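PDB 6TEQ: galactokinase from Bifidobacterium longum subsp. infantis ATCC 15697 = JCM 1222 = DSM 20088, which probably phosphorylates galactose with ATP, as a galactokinase of the GHMP kinase family, and here holds a fluorinated galactose in its sugar site. Local coordinates for residues Y106-V110 with M145-A150. Numbering follows the deposited sequence.
Sequences YPTGV and MTCSTA
Residues 106-110 and 145-150 are both α-helical and run roughly side by side in the same sense: their short axes approach to 8.6 Å and cross at -40°. Pro107 CA lies 5.5 Å from Thr146 CA, and one turn on Val110 CA lies 6.1 Å from Ala150 CA. Pro107 sits in the first turn of helix 105-116, where a residue without an amide proton costs little. Its CD is 3.8 Å from Met145 SD and its CB 3.6 Å from Thr149 OG1. With chi1 m, Thr149 turns its hydroxyl back to donate to Met145 O (OG1 to O 2.7 Å), so a polar atom can face the proline ring. The extended t,t start of Met145 carries its sulfur to Tyr106 CB as well (SD to CB 4.1 Å). Thr146, chi1 p, hydrogen-bonds through OG1 to Ser142 O and offers its methyl to the neighbour, CG2 lying 3.8 Å from Tyr106 O. Val110, chi1 t, lies between Thr146 and Ala150: its CG2 is 3.6 Å from Thr146 O and its CG1 3.7 Å from Ala150 CB, the small alanine leaving room for the branched valine. Both helices belong to the GHMP kinase N-terminal domain and pack against Phe129 of strand 125-131; helix 141-156 follows the glycine- and serine-rich ADP-binding loop. Although its CA-to-CB bond points at 145-150, the Tyr106 ring leads off, its side chain about 4 Å from those of Ser142, which binds ADP and magnesium, and Glu179, which binds magnesium; neither ligand is bound here. With no hydrogen bond crossing, van der Waals fit holds the segments, the Thr146 and Thr149 hydroxyls being satisfied within helix 141-156.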
ATOM      1  N   TYR A 106       4.422  14.666   4.360  1.00 14.47           N
ATOM      2  CA  TYR A 106       3.968  13.332   4.831  1.00 13.29           C
ATOM      3  C   TYR A 106       4.267  13.123   6.313  1.00 13.83           C
ATOM      4  O   TYR A 106       3.329  12.947   7.119  1.00 14.96           O
ATOM      5  CB  TYR A 106       4.585  12.240   3.947  1.00 15.28           C
ATOM      6  CG  TYR A 106       3.991  12.176   2.550  1.00 14.43           C
ATOM      7  CD1 TYR A 106       2.949  11.323   2.258  1.00 16.54           C
ATOM      8  CD2 TYR A 106       4.494  12.937   1.518  1.00 18.62           C
ATOM      9  CE1 TYR A 106       2.405  11.241   0.996  1.00 19.23           C
ATOM     10  CE2 TYR A 106       3.978  12.836   0.227  1.00 18.93           C
ATOM     11  CZ  TYR A 106       2.938  11.975  -0.038  1.00 23.62           C
ATOM     12  OH  TYR A 106       2.364  11.833  -1.273  1.00 20.98           O
ATOM     13  N   PRO A 107       5.542  13.213   6.797  1.00 14.10           N
ATOM     14  CA  PRO A 107       5.749  13.084   8.232  1.00 15.05           C
ATOM     15  C   PRO A 107       5.179  14.266   9.041  1.00 15.05           C
ATOM     16  O   PRO A 107       4.596  14.056  10.106  1.00 14.57           O
ATOM     17  CB  PRO A 107       7.290  12.929   8.371  1.00 16.85           C
ATOM     18  CG  PRO A 107       7.861  13.646   7.127  1.00 17.96           C
ATOM     19  CD  PRO A 107       6.815  13.318   6.065  1.00 14.58           C
ATOM     20  N   THR A 108       5.336  15.520   8.548  1.00 15.85           N
ATOM     21  CA  THR A 108       4.874  16.668   9.336  1.00 16.05           C
ATOM     22  C   THR A 108       3.370  16.519   9.520  1.00 15.02           C
ATOM     23  O   THR A 108       2.816  16.851  10.577  1.00 15.90           O
ATOM     24  CB  THR A 108       5.195  17.968   8.613  1.00 16.98           C
ATOM     25  OG1 THR A 108       6.591  17.948   8.326  1.00 18.42           O
ATOM     26  CG2 THR A 108       4.842  19.164   9.439  1.00 17.82           C
ATOM     27  N   GLY A 109       2.712  16.091   8.444  1.00 15.69           N
ATOM     28  CA  GLY A 109       1.230  16.046   8.422  1.00 17.56           C
ATOM     29  C   GLY A 109       0.698  15.022   9.415  1.00 14.90           C
ATOM     30  O   GLY A 109      -0.421  15.164   9.890  1.00 16.28           O
ATOM     31  N   VAL A 110       1.497  14.047   9.783  1.00 16.29           N
ATOM     32  CA  VAL A 110       1.097  13.053  10.822  1.00 15.44           C
ATOM     33  C   VAL A 110       1.009  13.713  12.200  1.00 17.72           C
ATOM     34  O   VAL A 110      -0.053  13.583  12.853  1.00 16.63           O
ATOM     35  CB  VAL A 110       2.045  11.848  10.859  1.00 13.77           C
ATOM     36  CG1 VAL A 110       1.640  10.963  12.024  1.00 14.50           C
ATOM     37  CG2 VAL A 110       2.017  11.116   9.496  1.00 14.22           C
ATOM     38  N   MET A 145       6.298   5.715   5.211  1.00 11.07           N
ATOM     39  CA  MET A 145       6.805   6.964   5.850  1.00 12.20           C
ATOM     40  C   MET A 145       5.783   7.474   6.880  1.00 12.27           C
ATOM     41  O   MET A 145       6.187   7.899   7.991  1.00 13.88           O
ATOM     42  CB  MET A 145       7.087   8.032   4.794  1.00 14.71           C
ATOM     43  CG  MET A 145       7.541   9.342   5.378  1.00 15.80           C
ATOM     44  SD  MET A 145       8.277  10.376   4.157  1.00 17.18           S
ATOM     45  CE  MET A 145       9.869   9.601   3.892  1.00 18.27           C
ATOM     46  N   THR A 146       4.533   7.545   6.524  1.00 11.78           N
ATOM     47  CA  THR A 146       3.513   8.117   7.436  1.00 11.81           C
ATOM     48  C   THR A 146       3.305   7.188   8.624  1.00 10.62           C
ATOM     49  O   THR A 146       3.135   7.693   9.738  1.00 12.51           O
ATOM     50  CB  THR A 146       2.189   8.478   6.742  1.00 10.99           C
ATOM     51  OG1 THR A 146       1.659   7.255   6.151  1.00 12.68           O
ATOM     52  CG2 THR A 146       2.345   9.587   5.737  1.00 12.09           C
ATOM     53  N   CYS A 147       3.265   5.881   8.439  1.00 11.94           N
ATOM     54  CA  CYS A 147       3.005   4.939   9.534  1.00 11.06           C
ATOM     55  C   CYS A 147       4.211   4.812  10.474  1.00 11.97           C
ATOM     56  O   CYS A 147       3.989   4.747  11.721  1.00 12.71           O
ATOM     57  CB  CYS A 147       2.542   3.590   8.971  1.00 11.93           C
ATOM     58  SG  CYS A 147       0.911   3.723   8.216  1.00 13.80           S
ATOM     59  N   SER A 148       5.426   4.871   9.932  1.00 11.11           N
ATOM     60  CA  SER A 148       6.629   4.812  10.832  1.00 12.27           C
ATOM     61  C   SER A 148       6.626   6.078  11.694  1.00 14.18           C
ATOM     62  O   SER A 148       6.874   5.973  12.866  1.00 12.49           O
ATOM     63  CB  SER A 148       7.914   4.713  10.085  1.00 12.52           C
ATOM     64  OG  SER A 148       8.128   5.760   9.168  1.00 12.47           O
ATOM     65  N   THR A 149       6.257   7.212  11.107  1.00 12.40           N
ATOM     66  CA  THR A 149       6.241   8.507  11.859  1.00 11.21           C
ATOM     67  C   THR A 149       5.126   8.432  12.915  1.00 13.24           C
ATOM     68  O   THR A 149       5.363   8.867  14.021  1.00 14.19           O
ATOM     69  CB  THR A 149       6.002   9.670  10.917  1.00 11.44           C
ATOM     70  OG1 THR A 149       6.972   9.720   9.875  1.00 12.35           O
ATOM     71  CG2 THR A 149       6.040  10.994  11.642  1.00 14.03           C
ATOM     72  N   ALA A 150       3.962   7.910  12.567  1.00 12.60           N
ATOM     73  CA  ALA A 150       2.794   7.858  13.489  1.00 12.82           C
ATOM     74  C   ALA A 150       3.171   6.954  14.646  1.00 12.45           C
ATOM     75  O   ALA A 150       2.907   7.296  15.789  1.00 13.30           O
ATOM     76  CB  ALA A 150       1.558   7.328  12.766  1.00 13.80           C
TER